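Local coordinates for purine-binding protein BAB2_0673 (Brucella melitensis biovar Abortus, PDB 3S99), which binds adenine, and probably other purines such as guanine, and may serve an ABC-type uptake system for them, at residues 30-35 / 90-95; 44-49 / 253-258; 96-101 / 113-118. All blocks are in the same frame, centred on the assembly; numbering follows the deposited sequence.

Contact 1 of 3, residues 30-35 / 90-95. With ADE (adenine), chain T.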
loop_
_atom_site.group_PDB
_atom_site.type_symbol
_atom_site.label_atom_id
_atom_site.label_comp_id
_atom_site.label_asym_id
_atom_site.label_seq_id
_atom_site.Cartn_x
_atom_site.Cartn_y
_atom_site.Cartn_z
ATOM N N GLY A 30 -7.947 12.127 15.784
ATOM C CA GLY A 30 -7.461 12.877 14.614
ATOM C C GLY A 30 -6.719 12.071 13.585
ATOM O O GLY A 30 -6.127 11.032 13.899
ATOM N N PHE A 31 -6.730 12.592 12.354
ATOM C CA PHE A 31 -6.119 11.954 11.198
ATOM C C PHE A 31 -5.329 12.999 10.421
ATOM O O PHE A 31 -5.803 14.138 10.216
ATOM C CB PHE A 31 -7.164 11.327 10.271
ATOM C CG PHE A 31 -7.921 10.202 10.876
ATOM C CD1 PHE A 31 -7.548 8.872 10.617
ATOM C CD2 PHE A 31 -8.982 10.455 11.748
ATOM C CE1 PHE A 31 -8.236 7.818 11.213
ATOM C CE2 PHE A 31 -9.680 9.406 12.334
ATOM C CZ PHE A 31 -9.300 8.079 12.055
ATOM N N ILE A 32 -4.122 12.614 10.008
ATOM C CA ILE A 32 -3.285 13.399 9.108
ATOM C C ILE A 32 -3.124 12.631 7.787
ATOM O O ILE A 32 -2.631 11.494 7.800
ATOM C CB ILE A 32 -1.895 13.614 9.722
ATOM C CG1 ILE A 32 -2.010 14.317 11.082
ATOM C CG2 ILE A 32 -1.040 14.452 8.769
ATOM C CD1 ILE A 32 -2.567 15.733 11.000
ATOM N N TYR A 33 -3.525 13.243 6.661
ATOM C CA TYR A 33 -3.418 12.595 5.362
ATOM C C TYR A 33 -2.350 13.319 4.508
ATOM O O TYR A 33 -2.263 14.519 4.519
ATOM C CB TYR A 33 -4.734 12.634 4.590
ATOM C CG TYR A 33 -5.956 12.056 5.281
ATOM C CD1 TYR A 33 -5.873 10.921 6.099
ATOM C CD2 TYR A 33 -7.199 12.605 5.063
ATOM C CE1 TYR A 33 -7.012 10.393 6.717
ATOM C CE2 TYR A 33 -8.358 12.063 5.679
ATOM C CZ TYR A 33 -8.237 10.954 6.480
ATOM O OH TYR A 33 -9.349 10.446 7.074
ATOM N N ILE A 34 -1.592 12.554 3.736
ATOM C CA ILE A 34 -0.586 13.103 2.828
ATOM C C ILE A 34 -1.262 13.629 1.534
ATOM O O ILE A 34 -0.717 14.483 0.853
ATOM C CB ILE A 34 0.490 12.032 2.516
ATOM C CG1 ILE A 34 1.673 12.627 1.728
ATOM C CG2 ILE A 34 -0.114 10.854 1.729
ATOM C CD1 ILE A 34 2.771 13.137 2.562
ATOM N N GLY A 35 -2.458 13.139 1.217
ATOM C CA GLY A 35 -3.225 13.659 0.088
ATOM C C GLY A 35 -4.658 14.003 0.464
ATOM O O GLY A 35 -4.986 14.138 1.665
ATOM N N ILE A 90 -4.337 9.874 17.595
ATOM C CA ILE A 90 -3.998 10.514 16.317
ATOM C C ILE A 90 -3.344 9.505 15.370
ATOM O O ILE A 90 -2.311 8.894 15.728
ATOM C CB ILE A 90 -3.024 11.660 16.534
ATOM C CG1 ILE A 90 -3.641 12.741 17.431
ATOM C CG2 ILE A 90 -2.548 12.284 15.150
ATOM C CD1 ILE A 90 -2.689 13.924 17.657
ATOM N N PHE A 91 -3.938 9.336 14.185
ATOM C CA PHE A 91 -3.427 8.436 13.150
ATOM C C PHE A 91 -2.678 9.260 12.111
ATOM O O PHE A 91 -3.239 10.200 11.526
ATOM C CB PHE A 91 -4.570 7.688 12.468
ATOM C CG PHE A 91 -5.280 6.705 13.359
ATOM C CD1 PHE A 91 -4.858 5.368 13.415
ATOM C CD2 PHE A 91 -6.361 7.083 14.113
ATOM C CE1 PHE A 91 -5.489 4.465 14.238
ATOM C CE2 PHE A 91 -7.019 6.160 14.920
ATOM C CZ PHE A 91 -6.575 4.848 14.975
ATOM N N THR A 92 -1.409 8.928 11.902
ATOM C CA THR A 92 -0.553 9.585 10.916
ATOM C C THR A 92 -0.381 8.614 9.756
ATOM O O THR A 92 0.179 7.536 9.916
ATOM C CB THR A 92 0.749 10.120 11.538
ATOM O OG1 THR A 92 1.467 9.078 12.189
ATOM C CG2 THR A 92 0.416 11.243 12.559
ATOM N N THR A 93 -0.999 8.944 8.617
ATOM C CA THR A 93 -1.326 7.903 7.612
ATOM C C THR A 93 -0.386 7.789 6.418
ATOM O O THR A 93 -0.768 7.312 5.346
ATOM C CB THR A 93 -2.796 8.024 7.131
ATOM O OG1 THR A 93 -2.975 9.256 6.415
ATOM C CG2 THR A 93 -3.794 7.979 8.326
ATOM N N SER A 94 0.870 8.126 6.609
ATOM C CA SER A 94 1.864 8.012 5.558
ATOM C C SER A 94 3.233 7.755 6.153
ATOM O O SER A 94 3.550 8.251 7.216
ATOM C CB SER A 94 1.898 9.291 4.715
ATOM O OG SER A 94 2.807 9.172 3.633
ATOM N N PHE A 95 4.052 7.007 5.426
ATOM C CA PHE A 95 5.378 6.612 5.857
ATOM C C PHE A 95 6.264 7.767 6.307
ATOM O O PHE A 95 6.935 7.665 7.318
ATOM C CB PHE A 95 6.096 5.848 4.736
ATOM C CG PHE A 95 7.458 5.354 5.127
ATOM C CD1 PHE A 95 7.608 4.444 6.169
ATOM C CD2 PHE A 95 8.588 5.774 4.444
ATOM C CE1 PHE A 95 8.867 3.980 6.548
ATOM C CE2 PHE A 95 9.867 5.307 4.809
ATOM C CZ PHE A 95 9.991 4.385 5.859
HETATM N N9 ADE T . 3.024 5.609 3.178
HETATM C C8 ADE T . 3.269 4.264 3.006
HETATM N N7 ADE T . 2.745 3.742 1.924
HETATM C C5 ADE T . 2.126 4.873 1.379
HETATM C C6 ADE T . 1.403 4.985 0.224
HETATM N N6 ADE T . 1.224 3.863 -0.489
HETATM N N1 ADE T . 0.889 6.216 -0.100
HETATM C C2 ADE T . 1.133 7.257 0.715
HETATM N N3 ADE T . 1.821 7.270 1.856
HETATM C C4 ADE T . 2.284 6.024 2.111
HETATM O O HOH W 1 -2.515 9.771 3.654
#
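Phe31 and Phe91 point the same way from neighbouring parallel strands. Strands 27-32 and 89-92 lie next to each other in the six-stranded parallel sheet of one lobe, in a fold consistent with a type I periplasmic binding protein. The strand half is tightly packed. Phe91 N donates to Gly30 O at 2.8 Å, with a nearly straight N-H...O angle of 168°. The ladder continues with Ile32 N to Phe91 O and Thr93 N to Ile32 O. The two phenyl planes are near parallel, 12° apart, but slid so that the rings barely overlap. Their closest atoms are Phe31 CE1 and Phe91 CD2, at 3.5 Å. The other face of the sheet carries Ile32, Ile90 and Thr92, where Ile32 CG1 meets Thr92 CG2. Helix 73-84 packs over this face through Ile79, Ile82 and Ala83.

Past the strands the backbones spread. The CA atoms of Gly30 and Ile90 are 4.5 Å apart, but those of Ile34 and Ser94 are 6.3 Å apart. This looser end faces the adenine pocket, and Ile34 is partly exposed. Ile34 CB and CG2 rest against Ser94 CB and OG. Both residues line the pocket, Ser94 OG lying 2.8 Å from adenine N3.

Thr93 marks the change from ladder to loop. Its OG1 sits between its own backbone N and carbonyl carbon (chi1 66°), which turns the hydroxyl back to the neighbouring strand. Ile32 O therefore receives two donors from one residue, Thr93 N and Thr93 OG1, the latter at 2.7 Å. The same hydroxyl lies in the plane of the Tyr33 ring, at its edge. A water donates to Thr93 OG1 and accepts from Ile34 N at 2.9 Å.

Contact 2 of 3, residues 44-49 / 253-258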
loop_
_atom_site.group_PDB
_atom_site.type_symbol
_atom_site.label_atom_id
_atom_site.label_comp_id
_atom_site.label_asym_id
_atom_site.label_seq_id
_atom_site.Cartn_x
_atom_site.Cartn_y
_atom_site.Cartn_z
ATOM N N TYR A 44 -8.131 8.226 0.331
ATOM C CA TYR A 44 -9.556 7.904 0.308
ATOM C C TYR A 44 -9.873 6.680 1.191
ATOM O O TYR A 44 -10.820 6.707 1.959
ATOM C CB TYR A 44 -9.962 7.632 -1.130
ATOM C CG TYR A 44 -11.360 7.122 -1.319
ATOM C CD1 TYR A 44 -12.454 7.973 -1.179
ATOM C CD2 TYR A 44 -11.601 5.791 -1.686
ATOM C CE1 TYR A 44 -13.770 7.503 -1.393
ATOM C CE2 TYR A 44 -12.906 5.317 -1.898
ATOM C CZ TYR A 44 -13.967 6.172 -1.753
ATOM O OH TYR A 44 -15.236 5.719 -1.926
ATOM N N GLN A 45 -9.092 5.607 1.041
ATOM C CA GLN A 45 -9.246 4.409 1.870
ATOM C C GLN A 45 -9.042 4.710 3.351
ATOM O O GLN A 45 -9.773 4.211 4.191
ATOM C CB GLN A 45 -8.241 3.324 1.491
ATOM C CG GLN A 45 -8.649 2.242 0.532
ATOM C CD GLN A 45 -10.058 1.696 0.641
ATOM O OE1 GLN A 45 -10.928 2.127 -0.090
ATOM N NE2 GLN A 45 -10.265 0.711 1.496
ATOM N N HIS A 46 -8.045 5.531 3.688
ATOM C CA HIS A 46 -7.942 5.986 5.077
ATOM C C HIS A 46 -9.200 6.702 5.553
ATOM O O HIS A 46 -9.696 6.434 6.652
ATOM C CB HIS A 46 -6.688 6.827 5.304
ATOM C CG HIS A 46 -5.428 6.023 5.332
ATOM N ND1 HIS A 46 -5.112 5.162 6.376
ATOM C CD2 HIS A 46 -4.398 5.953 4.454
ATOM C CE1 HIS A 46 -3.934 4.619 6.134
ATOM N NE2 HIS A 46 -3.488 5.062 4.967
ATOM N N ASP A 47 -9.756 7.578 4.710
ATOM C CA ASP A 47 -10.869 8.397 5.116
ATOM C C ASP A 47 -12.153 7.583 5.119
ATOM O O ASP A 47 -13.019 7.847 5.936
ATOM C CB ASP A 47 -11.021 9.579 4.171
ATOM C CG ASP A 47 -11.915 10.669 4.717
ATOM O OD1 ASP A 47 -11.559 11.316 5.752
ATOM O OD2 ASP A 47 -12.955 10.898 4.092
ATOM N N GLN A 48 -12.280 6.608 4.220
ATOM C CA GLN A 48 -13.435 5.689 4.277
ATOM C C GLN A 48 -13.374 4.865 5.560
ATOM O O GLN A 48 -14.397 4.492 6.101
ATOM C CB GLN A 48 -13.508 4.774 3.044
ATOM C CG GLN A 48 -13.769 5.521 1.758
ATOM C CD GLN A 48 -15.195 5.996 1.678
ATOM O OE1 GLN A 48 -15.493 7.165 1.903
ATOM N NE2 GLN A 48 -16.081 5.085 1.374
ATOM N N ALA A 49 -12.176 4.582 6.039
ATOM C CA ALA A 49 -11.978 3.857 7.315
ATOM C C ALA A 49 -12.274 4.782 8.498
ATOM O O ALA A 49 -12.874 4.366 9.518
ATOM C CB ALA A 49 -10.552 3.282 7.376
ATOM N N ASP A 253 -6.789 -1.891 0.983
ATOM C CA ASP A 253 -6.262 -1.714 2.335
ATOM C C ASP A 253 -7.464 -1.632 3.256
ATOM O O ASP A 253 -8.264 -0.702 3.106
ATOM C CB ASP A 253 -5.492 -0.405 2.421
ATOM C CG ASP A 253 -4.292 -0.375 1.505
ATOM O OD1 ASP A 253 -3.807 -1.455 1.127
ATOM O OD2 ASP A 253 -3.807 0.726 1.202
ATOM N N GLU A 254 -7.592 -2.558 4.209
ATOM C CA GLU A 254 -8.774 -2.528 5.094
ATOM C C GLU A 254 -8.433 -1.962 6.494
ATOM O O GLU A 254 -8.205 -2.689 7.441
ATOM C CB GLU A 254 -9.422 -3.907 5.185
ATOM C CG GLU A 254 -10.085 -4.384 3.878
ATOM C CD GLU A 254 -11.350 -3.586 3.499
ATOM O OE1 GLU A 254 -12.056 -3.017 4.370
ATOM O OE2 GLU A 254 -11.620 -3.513 2.286
ATOM N N TRP A 255 -8.440 -0.647 6.620
ATOM C CA TRP A 255 -8.008 -0.045 7.872
ATOM C C TRP A 255 -9.107 0.008 8.925
ATOM O O TRP A 255 -8.832 0.163 10.107
ATOM C CB TRP A 255 -7.478 1.351 7.632
ATOM C CG TRP A 255 -6.455 1.514 6.528
ATOM C CD1 TRP A 255 -6.632 2.188 5.359
ATOM C CD2 TRP A 255 -5.101 1.030 6.507
ATOM N NE1 TRP A 255 -5.469 2.184 4.629
ATOM C CE2 TRP A 255 -4.527 1.453 5.304
ATOM C CE3 TRP A 255 -4.331 0.236 7.377
ATOM C CZ2 TRP A 255 -3.212 1.160 4.969
ATOM C CZ3 TRP A 255 -3.052 -0.050 7.042
ATOM C CH2 TRP A 255 -2.494 0.393 5.851
ATOM N N GLY A 256 -10.359 -0.101 8.507
ATOM C CA GLY A 256 -11.492 0.205 9.397
ATOM C C GLY A 256 -11.563 -0.603 10.680
ATOM O O GLY A 256 -11.688 -0.034 11.755
ATOM N N PRO A 257 -11.494 -1.935 10.571
ATOM C CA PRO A 257 -11.523 -2.737 11.794
ATOM C C PRO A 257 -10.385 -2.405 12.746
ATOM O O PRO A 257 -10.589 -2.364 13.949
ATOM C CB PRO A 257 -11.438 -4.180 11.265
ATOM C CG PRO A 257 -12.146 -4.085 9.860
ATOM C CD PRO A 257 -11.634 -2.752 9.342
ATOM N N TYR A 258 -9.206 -2.107 12.209
ATOM C CA TYR A 258 -8.061 -1.740 13.031
ATOM C C TYR A 258 -8.318 -0.412 13.747
ATOM O O TYR A 258 -8.115 -0.285 14.967
ATOM C CB TYR A 258 -6.775 -1.662 12.167
ATOM C CG TYR A 258 -5.557 -1.300 13.002
ATOM C CD1 TYR A 258 -4.993 -2.239 13.862
ATOM C CD2 TYR A 258 -5.008 -0.033 12.972
ATOM C CE1 TYR A 258 -3.918 -1.934 14.672
ATOM C CE2 TYR A 258 -3.900 0.293 13.792
ATOM C CZ TYR A 258 -3.376 -0.665 14.647
ATOM O OH TYR A 258 -2.299 -0.418 15.453
#
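The rings of His46 and Trp255 form an offset stack. The imidazole lies over the five-membered ring of the indole, with centroids 3.9 Å apart and planes at 10°. His46 CE1 comes within 3.2 Å of Trp255 NE1. Asp253 CB lies over the opposite face of the indole, toward its rim, so the ring is sandwiched. The backbone oxygen Gln45 O sits at the indole edge, near its plane. His46 ND1 is hydrogen-bonded to Tyr259 OH, which helps to fix the imidazole rotation, and Trp42 of the adenine site meets the imidazole edge-to-face.

Beside the stack, Gln45 NE2 donates to Asp253 O at 2.9 Å, with an N-H...O angle of 165°. The acceptor lies in the amide plane of Gln45. Gln45 OE1 is bonded to Ser237 OG, so both ends of the amide are held. Ala49 CB closes the contact against Trp255 CB at 3.6 Å.

Strand 247-253 of the second sheet ends here, and the chain passes into helix 256-268. The contact thus ties helix 42-57 to a crossover between the lobes. Phe132 of helix 132-146 and Ala130 of strand 125-130 also touch Trp255.

Contact 3 of 3, residues 96-101 / 113-118. With ADE (adenine), chain T.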
loop_
_atom_site.group_PDB
_atom_site.type_symbol
_atom_site.label_atom_id
_atom_site.label_comp_id
_atom_site.label_asym_id
_atom_site.label_seq_id
_atom_site.Cartn_x
_atom_site.Cartn_y
_atom_site.Cartn_z
ATOM N N GLY A 96 6.256 8.863 5.565
ATOM C CA GLY A 96 7.121 10.012 5.873
ATOM C C GLY A 96 6.767 10.755 7.152
ATOM O O GLY A 96 7.508 11.625 7.612
ATOM N N TYR A 97 5.626 10.424 7.732
ATOM C CA TYR A 97 5.276 10.963 9.038
ATOM C C TYR A 97 5.940 10.205 10.185
ATOM O O TYR A 97 5.701 10.541 11.342
ATOM C CB TYR A 97 3.766 10.901 9.271
ATOM C CG TYR A 97 2.923 11.661 8.250
ATOM C CD1 TYR A 97 3.416 12.790 7.596
ATOM C CD2 TYR A 97 1.632 11.238 7.944
ATOM C CE1 TYR A 97 2.651 13.467 6.679
ATOM C CE2 TYR A 97 0.851 11.940 7.042
ATOM C CZ TYR A 97 1.375 13.041 6.414
ATOM O OH TYR A 97 0.621 13.738 5.509
ATOM N N MET A 98 6.782 9.215 9.883
ATOM C CA MET A 98 7.385 8.408 10.957
ATOM C C MET A 98 8.111 9.273 12.003
ATOM O O MET A 98 7.743 9.309 13.164
ATOM C CB MET A 98 8.350 7.364 10.392
ATOM C CG MET A 98 8.995 6.515 11.452
ATOM S SD MET A 98 9.725 4.995 10.778
ATOM C CE MET A 98 11.143 5.678 9.903
ATOM N N ASP A 99 9.159 9.942 11.575
ATOM C CA ASP A 99 9.977 10.749 12.476
ATOM C C ASP A 99 9.225 11.927 13.094
ATOM O O ASP A 99 9.367 12.189 14.285
ATOM C CB ASP A 99 11.268 11.199 11.747
ATOM C CG ASP A 99 12.189 10.038 11.444
ATOM O OD1 ASP A 99 11.907 8.915 11.926
ATOM O OD2 ASP A 99 13.201 10.242 10.738
ATOM N N PRO A 100 8.404 12.632 12.301
ATOM C CA PRO A 100 7.546 13.655 12.896
ATOM C C PRO A 100 6.653 13.126 14.021
ATOM O O PRO A 100 6.487 13.810 15.017
ATOM C CB PRO A 100 6.698 14.102 11.721
ATOM C CG PRO A 100 7.627 14.035 10.575
ATOM C CD PRO A 100 8.434 12.760 10.829
ATOM N N THR A 101 6.137 11.894 13.881
ATOM C CA THR A 101 5.240 11.342 14.903
ATOM C C THR A 101 6.029 10.971 16.163
ATOM O O THR A 101 5.570 11.202 17.281
ATOM C CB THR A 101 4.488 10.105 14.368
ATOM O OG1 THR A 101 3.779 10.445 13.154
ATOM C CG2 THR A 101 3.524 9.557 15.425
ATOM N N PHE A 113 -0.571 7.823 19.641
ATOM C CA PHE A 113 -0.235 8.055 18.241
ATOM C C PHE A 113 -0.180 6.715 17.513
ATOM O O PHE A 113 0.278 5.755 18.071
ATOM C CB PHE A 113 1.105 8.755 18.139
ATOM C CG PHE A 113 1.078 10.160 18.664
ATOM C CD1 PHE A 113 0.764 11.240 17.825
ATOM C CD2 PHE A 113 1.308 10.409 19.998
ATOM C CE1 PHE A 113 0.743 12.536 18.322
ATOM C CE2 PHE A 113 1.288 11.699 20.485
ATOM C CZ PHE A 113 0.982 12.759 19.645
ATOM N N GLU A 114 -0.667 6.667 16.282
ATOM C CA GLU A 114 -0.698 5.425 15.476
ATOM C C GLU A 114 -0.131 5.819 14.119
ATOM O O GLU A 114 -0.730 6.650 13.417
ATOM C CB GLU A 114 -2.119 4.940 15.297
ATOM C CG GLU A 114 -2.806 4.378 16.534
ATOM C CD GLU A 114 -2.475 2.906 16.784
ATOM O OE1 GLU A 114 -2.011 2.214 15.848
ATOM O OE2 GLU A 114 -2.696 2.443 17.922
ATOM N N HIS A 115 1.055 5.323 13.788
ATOM C CA HIS A 115 1.708 5.673 12.558
ATOM C C HIS A 115 1.598 4.523 11.519
ATOM O O HIS A 115 1.931 3.359 11.799
ATOM C CB HIS A 115 3.183 5.990 12.769
ATOM C CG HIS A 115 3.886 6.242 11.478
ATOM N ND1 HIS A 115 4.906 5.437 11.004
ATOM C CD2 HIS A 115 3.621 7.142 10.499
ATOM C CE1 HIS A 115 5.281 5.878 9.810
ATOM N NE2 HIS A 115 4.515 6.906 9.480
ATOM N N ALA A 116 1.179 4.879 10.319
ATOM C CA ALA A 116 0.957 3.921 9.239
ATOM C C ALA A 116 2.248 3.556 8.519
ATOM O O ALA A 116 2.926 4.411 7.985
ATOM C CB ALA A 116 -0.062 4.513 8.237
ATOM N N THR A 117 2.581 2.266 8.534
ATOM C CA THR A 117 3.651 1.655 7.730
ATOM C C THR A 117 5.053 1.891 8.249
ATOM O O THR A 117 5.997 1.414 7.644
ATOM C CB THR A 117 3.609 2.004 6.202
ATOM O OG1 THR A 117 4.175 3.302 5.963
ATOM C CG2 THR A 117 2.180 1.979 5.669
ATOM N N GLY A 118 5.222 2.637 9.341
ATOM C CA GLY A 118 6.547 2.815 9.887
ATOM C C GLY A 118 6.956 1.609 10.749
ATOM O O GLY A 118 6.144 0.740 10.989
HETATM N N9 ADE T . 3.024 5.609 3.178
HETATM C C8 ADE T . 3.269 4.264 3.006
HETATM N N7 ADE T . 2.745 3.742 1.924
HETATM C C5 ADE T . 2.126 4.873 1.379
HETATM C C6 ADE T . 1.403 4.985 0.224
HETATM N N6 ADE T . 1.224 3.863 -0.489
HETATM N N1 ADE T . 0.889 6.216 -0.100
HETATM C C2 ADE T . 1.133 7.257 0.715
HETATM N N3 ADE T . 1.821 7.270 1.856
HETATM C C4 ADE T . 2.284 6.024 2.111
#
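Tyr97 O and the Thr101 hydroxyl are joined at the start of helix 98-105, which packs against strand 112-116. Tyr97 O accepts two bonds from Thr101, from opposite faces of its carbonyl plane. Thr101 OG1 donates at 2.6 Å from 37° out of that plane. Thr101 N donates at 2.9 Å to the same Tyr97 O. Thr101 OG1 is also hydrogen-bonded to Thr92 OG1 of strand 89-92. With the hydroxyl held this way, Thr101 CG2 is presented to the strand and packs on Phe113 CB at 3.7 Å.

His115 is the main strand residue in the contact. Its CG lies anti to the backbone N (chi1 175°), which carries the imidazole against the start of the helix. Met98 CA sits over one face of the ring in a CH-pi contact, 3.6 Å from the centroid. Met98 CB reaches the rim of the ring, 3.5 Å from His115 CE1. The sulfur runs on past the ring, and Met98 SD meets Gly118 CA at 4.0 Å. Met98 N comes close to His115 NE2, but the angle is too poor for a hydrogen bond. The true partner of NE2 is Ser94 O, in the loop after strand 89-92.

These pieces belong to one beta-alpha-beta unit, strand 89-92, helix 98-105 and strand 112-116. Beyond the second strand, Thr117 belongs to the adenine pocket. Its OG1 donates to Ala116 O and lies 3.2 Å from adenine C8.

Across the interface itself the packing is apolar or over a ring face, while Thr101 OG1 and His115 NE2 each find a partner outside both segments. Because Ser94 O can only accept, His115 NE2 probably carries a proton. The buried imidazole can then tie down the loop that holds Ser94.

How the contacts relate
All three contacts are buried, and none is a surface patch. Contacts 1 and 3 share one parallel sheet, since strands 89-92 and 112-116 are neighbours in it, and both reach adenine. Contact 1 is strand on strand, so backbone bonds dominate. Contact 3 is helix on strand and relies on side-chain packing. Contact 2 lies at a crossover between lobes and combines a ring stack with one hydrogen bond from a side-chain amide to a backbone oxygen. Tyr33 OH of contact 1 meets Asp47 OD1 of contact 2 at 2.7 Å. Tyr258 OH of contact 2 meets Glu114 OE1 of contact 3, also at 2.7 Å. Contact 2 therefore has polar links to both of the others.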